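Local coordinates for uncharacterized protein (Bacteroides thetaiotaomicron, PDB 4LB8) that is of unknown function but belongs to the DUF4848 family and, made with a lipoprotein-type signal in its precursor, is probably exported to the cell envelope, at residues Ala45-Thr48 and Ser49-Val52; Val89-Glu92 and Lys93-His96; Val278-Asp281 and Gln282-Phe285. One frame throughout, in Å; residues are numbered along the deposited sequence.

How the contacts relate
All three contacts are local, made by side chains a few residues apart, and each reflects its place in the fold. Contacts 1 and 2 lie at the surface of the helical part, with centres about 29 Å apart, and both send side chains onto helix 63-80. One caps the start of helix 48-57; the other runs along a middle stretch of helix 84-98 and is largely aromatic. Contact 3 is partly buried, about 36 Å from contact 2 between centres and on the opposite side of the chain's centre. It belongs to a turn between β-strands and relies on a stacked cation. Contacts 1 and 3 touch the second subunit; contact 2 does not.

Contact 1 of 3, residues Ala45-Thr48 and Ser49-Val52; sequences AMST and SEQV
Thr48 and Val52 make the first i to i+4 pair of helix 48-57, just beyond its N-cap, Ser47, whose backbone N-H is accepted by Glu50, as in the glutamate half of a capping box. The helix opens with two backbone bonds: Gln51 N reaches Ser47 O at 2.8 Å, and Val52 N reaches Thr48 O at 2.8 Å. Methyl CG2 of Thr48 lies 4.2 Å from CG2 of Val52, and both side chains continue onto Gln68 of helix 63-80, so the first turn is packed against a neighbouring helix.

Met46, a selenomethionine, precedes the cap, and Gln51 lies five residues after Met46. CB of Met46 touches CG of Gln51 at 3.7 Å; the sequence positions, N' and N4, are those of a hydrophobic staple, but the Gln51 partner is only the stem of an amide. Beyond CB the selenomethionine chain runs out extended and leads away, its selenium passing the carbonyl of Glu50. The amide of Gln51 is directed back to the preceding helix, where NE2 donates to Val43 O, so the helix start is tied across the bend to the end of helix 33-44.

With CG beside its own backbone N (chi1 -71°) and the chain extended beyond, Glu50 returns its carboxylate to the backbone N-H of Ser47, which the helix cannot pair internally. Ser47 OG and Ser49 OG are hydrogen-bonded at 3.2 Å, and either could donate. The bond from Ser47 N to Glu50 OE1 is 2.8 Å long and nearly straight, at 168°, and it meets the anti lone pair of that oxygen.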
loop_
_atom_site.group_PDB
_atom_site.type_symbol
_atom_site.label_atom_id
_atom_site.label_comp_id
_atom_site.label_asym_id
_atom_site.label_seq_id
_atom_site.Cartn_x
_atom_site.Cartn_y
_atom_site.Cartn_z
ATOM N N ALA A 45 3.988 27.181 -17.832
ATOM C CA ALA A 45 5.304 26.717 -18.317
ATOM C C ALA A 45 6.492 27.452 -17.685
ATOM O O ALA A 45 7.651 27.010 -17.804
ATOM C CB ALA A 45 5.371 26.845 -19.814
HETATM N N MSE A 46 6.193 28.553 -16.991
HETATM C CA MSE A 46 7.151 29.370 -16.256
HETATM C C MSE A 46 7.617 28.684 -14.974
HETATM O O MSE A 46 6.987 27.732 -14.501
HETATM C CB MSE A 46 6.483 30.694 -15.877
HETATM C CG MSE A 46 6.139 31.570 -17.066
HETATM SE SE MSE A 46 5.425 33.225 -16.404
HETATM C CE MSE A 46 4.674 33.935 -18.092
ATOM N N SER A 47 8.693 29.209 -14.371
ATOM C CA SER A 47 9.175 28.732 -13.077
ATOM C C SER A 47 8.313 29.373 -12.007
ATOM O O SER A 47 7.697 30.418 -12.279
ATOM C CB SER A 47 10.642 29.087 -12.879
ATOM O OG SER A 47 10.811 30.490 -12.784
ATOM N N THR A 48 8.266 28.779 -10.804
ATOM C CA THR A 48 7.456 29.296 -9.703
ATOM C C THR A 48 7.723 30.778 -9.479
ATOM O O THR A 48 6.759 31.549 -9.478
ATOM C CB THR A 48 7.674 28.483 -8.444
ATOM O OG1 THR A 48 7.340 27.119 -8.725
ATOM C CG2 THR A 48 6.834 28.995 -7.276
ATOM N N SER A 49 9.023 31.181 -9.369
ATOM C CA SER A 49 9.439 32.576 -9.187
ATOM C C SER A 49 8.907 33.467 -10.334
ATOM O O SER A 49 8.362 34.545 -10.054
ATOM C CB SER A 49 10.959 32.688 -9.059
ATOM O OG SER A 49 11.664 31.886 -9.994
ATOM N N GLU A 50 9.005 32.989 -11.606
ATOM C CA GLU A 50 8.513 33.699 -12.804
ATOM C C GLU A 50 7.008 33.897 -12.723
ATOM O O GLU A 50 6.512 34.957 -13.082
ATOM C CB GLU A 50 8.858 32.935 -14.094
ATOM C CG GLU A 50 10.326 32.934 -14.491
ATOM C CD GLU A 50 10.629 32.149 -15.755
ATOM O OE1 GLU A 50 10.077 31.036 -15.913
ATOM O OE2 GLU A 50 11.423 32.643 -16.588
ATOM N N GLN A 51 6.283 32.870 -12.244
ATOM C CA GLN A 51 4.834 32.927 -12.083
ATOM C C GLN A 51 4.438 33.906 -10.995
ATOM O O GLN A 51 3.519 34.696 -11.213
ATOM C CB GLN A 51 4.267 31.556 -11.748
ATOM C CG GLN A 51 4.363 30.570 -12.871
ATOM C CD GLN A 51 4.193 29.198 -12.337
ATOM O OE1 GLN A 51 4.101 28.992 -11.125
ATOM N NE2 GLN A 51 4.148 28.225 -13.231
ATOM N N VAL A 52 5.120 33.840 -9.824
ATOM C CA VAL A 52 4.893 34.724 -8.678
ATOM C C VAL A 52 5.158 36.174 -9.127
ATOM O O VAL A 52 4.330 37.033 -8.836
ATOM C CB VAL A 52 5.720 34.327 -7.415
ATOM C CG1 VAL A 52 5.493 35.303 -6.265
ATOM C CG2 VAL A 52 5.394 32.909 -6.955
#

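Contact 2 of 3, residues Val89-Glu92 and Lys93-His96; sequences VLYE and KYKH
With chi1 of -172° at Tyr91 and 175° at Tyr94, CG of each tyrosine stands beside its own carbonyl carbon; the Tyr91 ring leans toward the C-terminal end of α-helix 84-98, alongside the Tyr94 ring, which stands out from the helix. This i to i+3 pair is an example of neighbouring aromatics along one helical face. The ring planes are only 17° apart but slid past one another, with centroids 5.8 Å apart, so they barely overlap; CE1 of Tyr91 approaches CD2 of Tyr94 to 3.8 Å. Their hydroxyls are fixed in different places: Tyr91 OH bonds to Leu112 O, while Tyr94 OH bonds to Ala70 O of helix 63-80, against which Leu90 also packs.

One turn on, Lys95 comes over a face of the Tyr91 ring. Its CG lies 4.0 Å from the ring centroid, offset toward the rim, in a CH-π contact that uses the aliphatic part of the chain. The same two residues share the ordinary helical bond from Lys95 N to Tyr91 O, 3.0 Å. On the exposed side, Val89 and Lys93 lie alongside each other and point the same way. With CG beside its own backbone N and the chain extended at chi2, Lys95 sets CD 3.5 Å from Tyr91 CE2.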
loop_
_atom_site.group_PDB
_atom_site.type_symbol
_atom_site.label_atom_id
_atom_site.label_comp_id
_atom_site.label_asym_id
_atom_site.label_seq_id
_atom_site.Cartn_x
_atom_site.Cartn_y
_atom_site.Cartn_z
ATOM N N VAL A 89 -2.231 24.007 18.843
ATOM C CA VAL A 89 -2.785 25.340 19.052
ATOM C C VAL A 89 -2.560 26.187 17.793
ATOM O O VAL A 89 -3.495 26.855 17.341
ATOM C CB VAL A 89 -2.202 26.011 20.321
ATOM C CG1 VAL A 89 -2.736 27.444 20.489
ATOM C CG2 VAL A 89 -2.514 25.176 21.555
ATOM N N LEU A 90 -1.317 26.159 17.254
ATOM C CA LEU A 90 -0.904 26.900 16.057
ATOM C C LEU A 90 -1.671 26.425 14.818
ATOM O O LEU A 90 -2.225 27.249 14.074
ATOM C CB LEU A 90 0.610 26.713 15.810
ATOM C CG LEU A 90 1.591 27.639 16.522
ATOM C CD1 LEU A 90 2.972 27.016 16.569
ATOM C CD2 LEU A 90 1.700 28.970 15.818
ATOM N N TYR A 91 -1.701 25.086 14.620
ATOM C CA TYR A 91 -2.302 24.424 13.468
ATOM C C TYR A 91 -3.836 24.569 13.414
ATOM O O TYR A 91 -4.385 24.522 12.312
ATOM C CB TYR A 91 -1.885 22.946 13.430
ATOM C CG TYR A 91 -2.297 22.214 12.174
ATOM C CD1 TYR A 91 -1.745 22.540 10.936
ATOM C CD2 TYR A 91 -3.211 21.169 12.227
ATOM C CE1 TYR A 91 -2.123 21.863 9.774
ATOM C CE2 TYR A 91 -3.573 20.468 11.079
ATOM C CZ TYR A 91 -3.051 20.837 9.851
ATOM O OH TYR A 91 -3.455 20.155 8.736
ATOM N N GLU A 92 -4.517 24.757 14.568
ATOM C CA GLU A 92 -5.970 24.971 14.613
ATOM C C GLU A 92 -6.298 26.336 14.027
ATOM O O GLU A 92 -7.258 26.467 13.253
ATOM C CB GLU A 92 -6.541 24.851 16.043
ATOM C CG GLU A 92 -6.905 23.429 16.459
ATOM C CD GLU A 92 -7.918 22.684 15.603
ATOM O OE1 GLU A 92 -9.100 23.097 15.594
ATOM O OE2 GLU A 92 -7.536 21.672 14.967
ATOM N N LYS A 93 -5.458 27.341 14.364
ATOM C CA LYS A 93 -5.573 28.725 13.899
ATOM C C LYS A 93 -5.266 28.765 12.396
ATOM O O LYS A 93 -6.022 29.378 11.647
ATOM C CB LYS A 93 -4.661 29.656 14.725
ATOM C CG LYS A 93 -5.147 29.787 16.174
ATOM C CD LYS A 93 -4.187 30.523 17.103
ATOM C CE LYS A 93 -4.838 30.956 18.407
ATOM N NZ LYS A 93 -5.063 29.818 19.343
ATOM N N TYR A 94 -4.222 28.029 11.953
ATOM C CA TYR A 94 -3.824 27.862 10.550
ATOM C C TYR A 94 -4.990 27.291 9.701
ATOM O O TYR A 94 -5.325 27.878 8.667
ATOM C CB TYR A 94 -2.593 26.943 10.462
ATOM C CG TYR A 94 -2.142 26.596 9.058
ATOM C CD1 TYR A 94 -1.254 27.418 8.365
ATOM C CD2 TYR A 94 -2.555 25.414 8.443
ATOM C CE1 TYR A 94 -0.816 27.086 7.084
ATOM C CE2 TYR A 94 -2.135 25.079 7.157
ATOM C CZ TYR A 94 -1.249 25.907 6.490
ATOM O OH TYR A 94 -0.805 25.545 5.244
ATOM N N LYS A 95 -5.578 26.135 10.125
ATOM C CA LYS A 95 -6.703 25.491 9.435
ATOM C C LYS A 95 -7.866 26.469 9.305
ATOM O O LYS A 95 -8.301 26.711 8.187
ATOM C CB LYS A 95 -7.143 24.235 10.166
ATOM C CG LYS A 95 -6.219 23.064 9.973
ATOM C CD LYS A 95 -6.786 21.805 10.647
ATOM C CE LYS A 95 -7.518 20.884 9.691
ATOM N NZ LYS A 95 -7.825 19.562 10.305
ATOM N N HIS A 96 -8.292 27.122 10.416
ATOM C CA HIS A 96 -9.351 28.129 10.390
ATOM C C HIS A 96 -9.073 29.199 9.310
ATOM O O HIS A 96 -9.987 29.566 8.564
ATOM C CB HIS A 96 -9.522 28.788 11.775
ATOM C CG HIS A 96 -10.529 29.907 11.777
ATOM N ND1 HIS A 96 -11.895 29.658 11.884
ATOM C CD2 HIS A 96 -10.347 31.243 11.613
ATOM C CE1 HIS A 96 -12.489 30.841 11.801
ATOM N NE2 HIS A 96 -11.603 31.826 11.633
#

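Contact 3 of 3, residues Val278-Asp281 and Gln282-Phe285; sequences VPYD and QRGF
Arg283 lays its guanidinium flat on the ring of Tyr280, the planes only 4° apart and CZ 3.8 Å from the ring centroid, a cation-π stack in which NH1 rides above the centre of the ring. The two side chains run alongside each other in the same direction. The same arginine also grips the tyrosine's backbone: NH1 donates to Tyr280 O at 2.8 Å, with that oxygen lying at the edge of the guanidinium, in its plane. Arg283 N donates to Tyr280 O as well, at 2.9 Å, and the two N-H groups arrive from opposite faces of the carbonyl plane.

CG of Arg283 stands between backbone N and carbonyl carbon (chi1 80°), and the extended chain from there to NE brings the guanidinium over the Tyr280 ring. The turn itself, a short 3-10 segment leading into strand 284-289, is closed by Gln282 N bonding to Pro279 O at 2.8 Å. A water donates to both Asp281 O and Arg283 O, bridging the two carbonyls around the bend.

Further out, Phe285 meets the other face of the guanidinium, its CE1 3.8 Å above the plane and offset toward the rim. NE makes a salt bridge to Glu272 of the adjoining strand 268-275, and Tyr280 OH bonds to Lys216. Gln282 lies at the interface with the second subunit, packing on Gln282 of that chain, while its NE2 bonds to Gln176 of its own chain.

With the Tyr280 ring on one face, CE1 of Phe285 near the rim of the other, and anionic and carbonyl oxygens near its edge, the guanidinium has little freedom to rotate. Its positive charge is probably offset in part by Glu272, and the two N-H groups probably polarise Tyr280 O, both approaching well out of its carbonyl plane rather than along a lone pair.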
loop_
_atom_site.group_PDB
_atom_site.type_symbol
_atom_site.label_atom_id
_atom_site.label_comp_id
_atom_site.label_asym_id
_atom_site.label_seq_id
_atom_site.Cartn_x
_atom_site.Cartn_y
_atom_site.Cartn_z
ATOM N N VAL A 278 11.624 -10.064 -0.997
ATOM C CA VAL A 278 11.177 -8.753 -0.500
ATOM C C VAL A 278 12.347 -8.122 0.265
ATOM O O VAL A 278 12.735 -8.638 1.295
ATOM C CB VAL A 278 9.844 -8.792 0.307
ATOM C CG1 VAL A 278 9.451 -7.404 0.779
ATOM C CG2 VAL A 278 8.712 -9.375 -0.533
ATOM N N PRO A 279 12.973 -7.048 -0.261
ATOM C CA PRO A 279 14.196 -6.506 0.387
ATOM C C PRO A 279 13.945 -5.824 1.728
ATOM O O PRO A 279 12.861 -5.305 1.942
ATOM C CB PRO A 279 14.716 -5.491 -0.646
ATOM C CG PRO A 279 13.513 -5.115 -1.429
ATOM C CD PRO A 279 12.676 -6.340 -1.528
ATOM N N TYR A 280 14.961 -5.781 2.597
ATOM C CA TYR A 280 14.912 -5.209 3.954
ATOM C C TYR A 280 14.249 -3.816 3.959
ATOM O O TYR A 280 13.388 -3.550 4.789
ATOM C CB TYR A 280 16.332 -5.166 4.568
ATOM C CG TYR A 280 16.429 -4.447 5.898
ATOM C CD1 TYR A 280 16.070 -5.080 7.086
ATOM C CD2 TYR A 280 16.916 -3.147 5.974
ATOM C CE1 TYR A 280 16.169 -4.424 8.315
ATOM C CE2 TYR A 280 17.035 -2.488 7.197
ATOM C CZ TYR A 280 16.657 -3.127 8.364
ATOM O OH TYR A 280 16.750 -2.448 9.555
ATOM N N ASP A 281 14.595 -2.969 3.000
ATOM C CA ASP A 281 14.029 -1.629 2.816
ATOM C C ASP A 281 12.491 -1.665 2.799
ATOM O O ASP A 281 11.826 -0.782 3.359
ATOM C CB ASP A 281 14.580 -1.081 1.479
ATOM C CG ASP A 281 13.884 0.103 0.886
ATOM O OD1 ASP A 281 14.182 1.235 1.315
ATOM O OD2 ASP A 281 13.103 -0.089 -0.075
ATOM N N GLN A 282 11.938 -2.693 2.159
ATOM C CA GLN A 282 10.506 -2.845 1.980
ATOM C C GLN A 282 9.874 -3.784 3.034
ATOM O O GLN A 282 8.708 -4.186 2.875
ATOM C CB GLN A 282 10.227 -3.333 0.551
ATOM C CG GLN A 282 10.392 -2.237 -0.523
ATOM C CD GLN A 282 9.558 -0.986 -0.258
ATOM O OE1 GLN A 282 10.065 0.137 -0.178
ATOM N NE2 GLN A 282 8.262 -1.142 -0.108
ATOM N N ARG A 283 10.596 -4.060 4.150
ATOM C CA ARG A 283 10.071 -4.923 5.216
ATOM C C ARG A 283 8.802 -4.364 5.852
ATOM O O ARG A 283 8.688 -3.156 6.063
ATOM C CB ARG A 283 11.131 -5.199 6.299
ATOM C CG ARG A 283 11.330 -4.089 7.309
ATOM C CD ARG A 283 12.667 -4.208 7.990
ATOM N NE ARG A 283 13.028 -3.001 8.736
ATOM C CZ ARG A 283 13.444 -1.857 8.196
ATOM N NH1 ARG A 283 13.540 -1.730 6.875
ATOM N NH2 ARG A 283 13.755 -0.827 8.972
ATOM N N GLY A 284 7.863 -5.266 6.125
ATOM C CA GLY A 284 6.600 -4.993 6.794
ATOM C C GLY A 284 6.740 -4.997 8.298
ATOM O O GLY A 284 7.495 -5.791 8.844
ATOM N N PHE A 285 5.996 -4.112 8.972
ATOM C CA PHE A 285 5.965 -3.879 10.424
ATOM C C PHE A 285 4.622 -4.264 11.040
ATOM O O PHE A 285 3.613 -4.357 10.339
ATOM C CB PHE A 285 6.210 -2.374 10.693
ATOM C CG PHE A 285 7.633 -1.873 10.526
ATOM C CD1 PHE A 285 8.228 -1.808 9.261
ATOM C CD2 PHE A 285 8.369 -1.443 11.626
ATOM C CE1 PHE A 285 9.550 -1.365 9.106
ATOM C CE2 PHE A 285 9.675 -0.963 11.466
ATOM C CZ PHE A 285 10.249 -0.911 10.203
HETATM O O HOH W 1 9.637 -0.752 4.821
#